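Local coordinates for protein tripeptidase (Staphylococcus aureus subsp. aureus, PDB 3RZA) that probably hydrolyses short peptides, as a tripeptidase of the M20 metallopeptidase family with zinc and calcium bound in a two-metal site, at residues Gly116-Asp121 / Met372-Leu377; Leu126-Lys131 / Thr368-Pro373. All blocks are in the same frame, centred on the assembly; numbering follows the deposited sequence.

Contact 1 (Gly116-Asp121 / Met372-Leu377); sequences GYIYSD and MPIKSL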
# COMPACT_ATOMS: atom_id res chain seq x y z
N GLY A 116 -34.03 2.29 -25.56
CA GLY A 116 -34.71 3.17 -24.59
C GLY A 116 -33.82 3.65 -23.43
O GLY A 116 -34.34 4.06 -22.39
N TYR A 117 -32.49 3.60 -23.62
CA TYR A 117 -31.51 4.06 -22.64
C TYR A 117 -30.59 5.15 -23.25
O TYR A 117 -30.28 5.10 -24.45
CB TYR A 117 -30.67 2.89 -22.18
CG TYR A 117 -31.42 1.92 -21.30
CD1 TYR A 117 -31.50 2.12 -19.93
CD2 TYR A 117 -32.06 0.81 -21.85
CE1 TYR A 117 -32.19 1.22 -19.11
CE2 TYR A 117 -32.76 -0.09 -21.05
CZ TYR A 117 -32.82 0.13 -19.68
OH TYR A 117 -33.50 -0.74 -18.89
N ILE A 118 -30.18 6.11 -22.41
CA ILE A 118 -29.13 7.07 -22.71
C ILE A 118 -27.85 6.55 -22.05
O ILE A 118 -27.87 6.21 -20.88
CB ILE A 118 -29.44 8.50 -22.17
CG1 ILE A 118 -30.84 8.99 -22.61
CG2 ILE A 118 -28.35 9.53 -22.66
CD1 ILE A 118 -31.65 9.62 -21.48
N TYR A 119 -26.78 6.44 -22.83
CA TYR A 119 -25.46 6.01 -22.35
C TYR A 119 -24.45 7.13 -22.56
O TYR A 119 -24.67 8.04 -23.36
CB TYR A 119 -24.96 4.78 -23.13
CG TYR A 119 -25.88 3.57 -23.07
CD1 TYR A 119 -26.93 3.43 -23.97
CD2 TYR A 119 -25.69 2.57 -22.12
CE1 TYR A 119 -27.76 2.32 -23.94
CE2 TYR A 119 -26.52 1.46 -22.05
CZ TYR A 119 -27.56 1.34 -22.96
OH TYR A 119 -28.38 0.25 -22.90
N SER A 120 -23.29 6.99 -21.91
CA SER A 120 -22.06 7.69 -22.33
C SER A 120 -21.45 6.97 -23.55
O SER A 120 -21.98 5.95 -24.01
CB SER A 120 -21.05 7.72 -21.17
OG SER A 120 -20.45 6.45 -20.97
N ASP A 121 -20.32 7.46 -24.05
CA ASP A 121 -19.54 6.68 -25.04
C ASP A 121 -18.63 5.60 -24.39
O ASP A 121 -17.87 4.99 -25.09
CB ASP A 121 -18.78 7.60 -26.04
CG ASP A 121 -17.57 8.32 -25.43
OD1 ASP A 121 -17.26 8.18 -24.23
OD2 ASP A 121 -16.92 9.06 -26.18
N MSE A 372 -29.23 6.01 -18.29
CA MSE A 372 -30.51 6.57 -17.83
C MSE A 372 -31.62 6.03 -18.73
O MSE A 372 -31.57 6.26 -19.94
CB MSE A 372 -30.48 8.10 -17.90
CG MSE A 372 -31.68 8.79 -17.29
SE MSE A 372 -31.92 8.46 -15.42
CE MSE A 372 -33.75 9.01 -15.22
N PRO A 373 -32.62 5.32 -18.14
CA PRO A 373 -33.77 4.98 -18.97
C PRO A 373 -34.61 6.21 -19.31
O PRO A 373 -34.90 7.00 -18.41
CB PRO A 373 -34.57 3.99 -18.10
CG PRO A 373 -33.75 3.81 -16.83
CD PRO A 373 -32.82 4.91 -16.74
N ILE A 374 -34.96 6.37 -20.58
CA ILE A 374 -35.79 7.51 -21.03
C ILE A 374 -37.17 7.45 -20.35
O ILE A 374 -37.67 8.47 -19.91
CB ILE A 374 -35.95 7.55 -22.61
CG1 ILE A 374 -34.62 7.83 -23.31
CG2 ILE A 374 -36.97 8.60 -23.05
CD1 ILE A 374 -34.59 7.33 -24.82
N LYS A 375 -37.74 6.25 -20.22
CA LYS A 375 -39.05 6.09 -19.56
C LYS A 375 -39.00 6.58 -18.09
O LYS A 375 -39.94 7.21 -17.62
CB LYS A 375 -39.54 4.64 -19.64
CG LYS A 375 -40.93 4.39 -19.00
CD LYS A 375 -41.40 2.99 -19.22
CE LYS A 375 -42.76 2.78 -18.62
NZ LYS A 375 -43.19 1.35 -18.78
N SER A 376 -37.89 6.32 -17.40
CA SER A 376 -37.70 6.81 -16.00
C SER A 376 -37.57 8.35 -15.90
O SER A 376 -38.12 8.96 -14.98
CB SER A 376 -36.49 6.14 -15.35
OG SER A 376 -36.73 4.75 -15.18
N LEU A 377 -36.87 8.95 -16.86
CA LEU A 377 -36.74 10.39 -16.92
C LEU A 377 -38.11 11.04 -17.10
O LEU A 377 -38.41 11.99 -16.43
CB LEU A 377 -35.80 10.78 -18.06
CG LEU A 377 -35.43 12.25 -18.25
CD1 LEU A 377 -34.56 12.75 -17.12
CD2 LEU A 377 -34.74 12.40 -19.60
O HOH W 1 -36.88 3.96 -21.39

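Contact 2 (Leu126-Lys131 / Thr368-Pro373); sequences LGADDK and TNERMP. With ZN (zinc ion), chain C; CA (calcium ion), chain D.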
# COMPACT_ATOMS: atom_id res chain seq x y z
N LEU A 126 -21.99 9.16 -17.37
CA LEU A 126 -23.05 9.95 -18.03
C LEU A 126 -23.32 11.22 -17.24
O LEU A 126 -23.51 12.29 -17.82
CB LEU A 126 -24.35 9.13 -18.18
CG LEU A 126 -25.56 9.72 -18.91
CD1 LEU A 126 -25.18 10.30 -20.28
CD2 LEU A 126 -26.67 8.66 -19.09
N GLY A 127 -23.34 11.11 -15.92
CA GLY A 127 -23.85 12.18 -15.09
C GLY A 127 -25.37 12.28 -15.04
O GLY A 127 -25.91 13.35 -14.70
N ALA A 128 -26.07 11.17 -15.30
CA ALA A 128 -27.50 11.05 -14.90
C ALA A 128 -27.67 11.31 -13.42
O ALA A 128 -28.63 11.94 -12.99
CB ALA A 128 -28.05 9.69 -15.27
N ASP A 129 -26.73 10.78 -12.65
CA ASP A 129 -26.51 11.18 -11.29
C ASP A 129 -25.67 12.51 -11.28
O ASP A 129 -24.43 12.46 -11.44
CB ASP A 129 -25.79 10.08 -10.56
CG ASP A 129 -25.56 10.40 -9.13
OD1 ASP A 129 -26.18 11.32 -8.56
OD2 ASP A 129 -24.73 9.71 -8.51
N ASP A 130 -26.29 13.68 -11.09
CA ASP A 130 -27.71 13.91 -10.72
C ASP A 130 -28.42 14.88 -11.68
O ASP A 130 -29.45 15.48 -11.33
CB ASP A 130 -27.77 14.40 -9.28
CG ASP A 130 -29.17 14.30 -8.65
OD1 ASP A 130 -29.95 13.41 -9.08
OD2 ASP A 130 -29.51 15.16 -7.78
N LYS A 131 -27.94 14.95 -12.92
CA LYS A 131 -28.48 15.88 -13.89
C LYS A 131 -29.88 15.46 -14.43
O LYS A 131 -30.58 16.29 -14.97
CB LYS A 131 -27.45 16.14 -15.01
CG LYS A 131 -26.16 16.79 -14.46
CD LYS A 131 -25.01 16.84 -15.42
CE LYS A 131 -23.99 17.87 -14.95
NZ LYS A 131 -22.69 17.89 -15.72
N THR A 368 -18.29 4.18 -15.92
CA THR A 368 -18.39 4.53 -17.33
C THR A 368 -19.50 3.77 -18.11
O THR A 368 -19.71 4.05 -19.28
CB THR A 368 -17.01 4.37 -18.07
OG1 THR A 368 -16.61 3.00 -18.09
CG2 THR A 368 -15.90 5.20 -17.42
N ASN A 369 -20.17 2.80 -17.47
CA ASN A 369 -21.40 2.17 -18.01
C ASN A 369 -22.70 2.80 -17.49
O ASN A 369 -23.76 2.23 -17.68
CB ASN A 369 -21.42 0.67 -17.67
CG ASN A 369 -20.23 -0.06 -18.23
OD1 ASN A 369 -19.95 0.04 -19.42
ND2 ASN A 369 -19.53 -0.77 -17.38
N GLU A 370 -22.61 3.97 -16.84
CA GLU A 370 -23.82 4.64 -16.31
C GLU A 370 -24.80 4.86 -17.41
O GLU A 370 -24.41 5.23 -18.51
CB GLU A 370 -23.49 5.98 -15.67
CG GLU A 370 -24.73 6.73 -15.07
CD GLU A 370 -24.37 8.05 -14.44
OE1 GLU A 370 -23.19 8.45 -14.52
OE2 GLU A 370 -25.27 8.71 -13.89
N ARG A 371 -26.08 4.63 -17.12
CA ARG A 371 -27.13 4.87 -18.10
C ARG A 371 -28.39 5.38 -17.47
O ARG A 371 -28.61 5.17 -16.26
CB ARG A 371 -27.41 3.60 -18.91
CG ARG A 371 -28.01 2.44 -18.09
CD ARG A 371 -28.19 1.18 -18.92
NE ARG A 371 -29.04 0.23 -18.19
CZ ARG A 371 -29.55 -0.91 -18.68
NH1 ARG A 371 -29.29 -1.33 -19.92
NH2 ARG A 371 -30.33 -1.65 -17.89
N MSE A 372 -29.23 6.01 -18.29
CA MSE A 372 -30.51 6.57 -17.83
C MSE A 372 -31.62 6.03 -18.73
O MSE A 372 -31.57 6.26 -19.94
CB MSE A 372 -30.48 8.10 -17.90
CG MSE A 372 -31.68 8.79 -17.29
SE MSE A 372 -31.92 8.46 -15.42
CE MSE A 372 -33.75 9.01 -15.22
N PRO A 373 -32.62 5.32 -18.14
CA PRO A 373 -33.77 4.98 -18.97
C PRO A 373 -34.61 6.21 -19.31
O PRO A 373 -34.90 7.00 -18.41
CB PRO A 373 -34.57 3.99 -18.10
CG PRO A 373 -33.75 3.81 -16.83
CD PRO A 373 -32.82 4.91 -16.74
ZN ZN C . -26.33 11.99 -6.62
CA CA D . -23.35 10.02 -7.00
O HOH W 2 -25.29 10.63 -5.43

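Contact 1 (Gly116-Asp121 / Met372-Leu377)
Pro373 comes obliquely to one side of the phenol ring of Tyr117, beside CD1 and CE1, with Tyr117 CE1 at 3.8 Å from Pro373 CB. The guanidinium of Arg371 covers the other face, lying nearly parallel to the ring in a cation-pi contact. CG of Tyr117 stands anti to the carbonyl carbon (chi1 -71°), and this brings the CD1-CE1 side of the ring alongside the proline. Behind this pair the backbones run antiparallel. Ile118 and Met372 form a hydrogen-bonded pair: Ile118 N donates to Met372 O at 2.8 Å in an almost straight bond. Met372 N returns a bond to Ile118 O at 2.9 Å. Tyr117 and Pro373 make the next, non-hydrogen-bonded pair, where Tyr117 CA also approaches Met372 O at 3.5 Å in a CH...O contact. One residue further, Ile374 N reaches Gly116 O at 3.0 Å, and a water donates to that same oxygen and accepts from Lys375 N. On the sheet face carrying Ile118 and Met372, the Ile118 side chain crosses that of Ile374 at about a right angle, with Ile118 CD1 at 3.9 Å from Ile374 CG1. Leu27, Phe30 and Leu31 of helix 23-34 pack on Ile118. Pro373 takes the N-cap position, and its carbonyl accepts from Leu377 N in the first turn. The geometry is that of a small three-stranded antiparallel sheet (111-112, 117-119, 371-373) whose edge strand within the chain runs directly into helix 374-393.

Contact 2 (Leu126-Lys131 / Thr368-Pro373)
Glu370 points its carboxylate at the start of helix 128-147, where the two oxygens take different backbone N-H groups of residues 126-129. Leu126 N and Gly127 N both reach OE1 of Glu370 from the same face of the carboxylate, more than 50° above its plane; Gly127 N is the nearer, at 3.0 Å from Glu370 OE1, and the Leu126 bond is more bent, at 137°. Asp129 N meets OE2 of Glu370 nearly along its C-O axis at 2.8 Å and 172°. The fully extended chain of Glu370, with CG anti to the backbone N, carries the carboxylate that far, and its aliphatic part lies against Leu126 CB. Three backbone donors at and just before the helix N terminus would be expected to favour negative charge on this buried group. Just beyond, Asp129 bridges the two metals, as the corresponding aspartate does in M20 peptidases: OD1 of Asp129 binds the zinc ion and OD2 of Asp129 the calcium ion, each at 2.1 Å, and a water also joins both ions. His98 and Asp186 complete the protein ligands of zinc; Glu163 and His366 those of calcium. The peptide bond between Asp129 and Asp130 is cis, another feature of this family's metal site. Beside the carboxylate, Ala128 CB packs on Met372 CB at 3.9 Å, and Leu126 CD2 touches the same carbon at 4.0 Å, with Phe30 of helix 23-34 lying against both Leu126 and Ala128.

Contact 1 pairs an edge of strand 371-373 with 117-119; in contact 2 the start of helix 128-147 lies on the face that carries Met372 and Ile118, where it meets Met372 within the strand and Glu370 just before it. Their centres are about 8 Å apart, and Met372 and Pro373 belong to both. Leu126 joins them directly, since its CD2 comes within 3.3 Å of Ile118 O, and Ser120 OG of contact 1 packs 3.0 Å from Thr368 O of contact 2. Contact 2 includes a metal ligand, Asp129, whereas contact 1 is structural packing further out; the nearest approach of the shared Met372 side chain to zinc is about 11 Å.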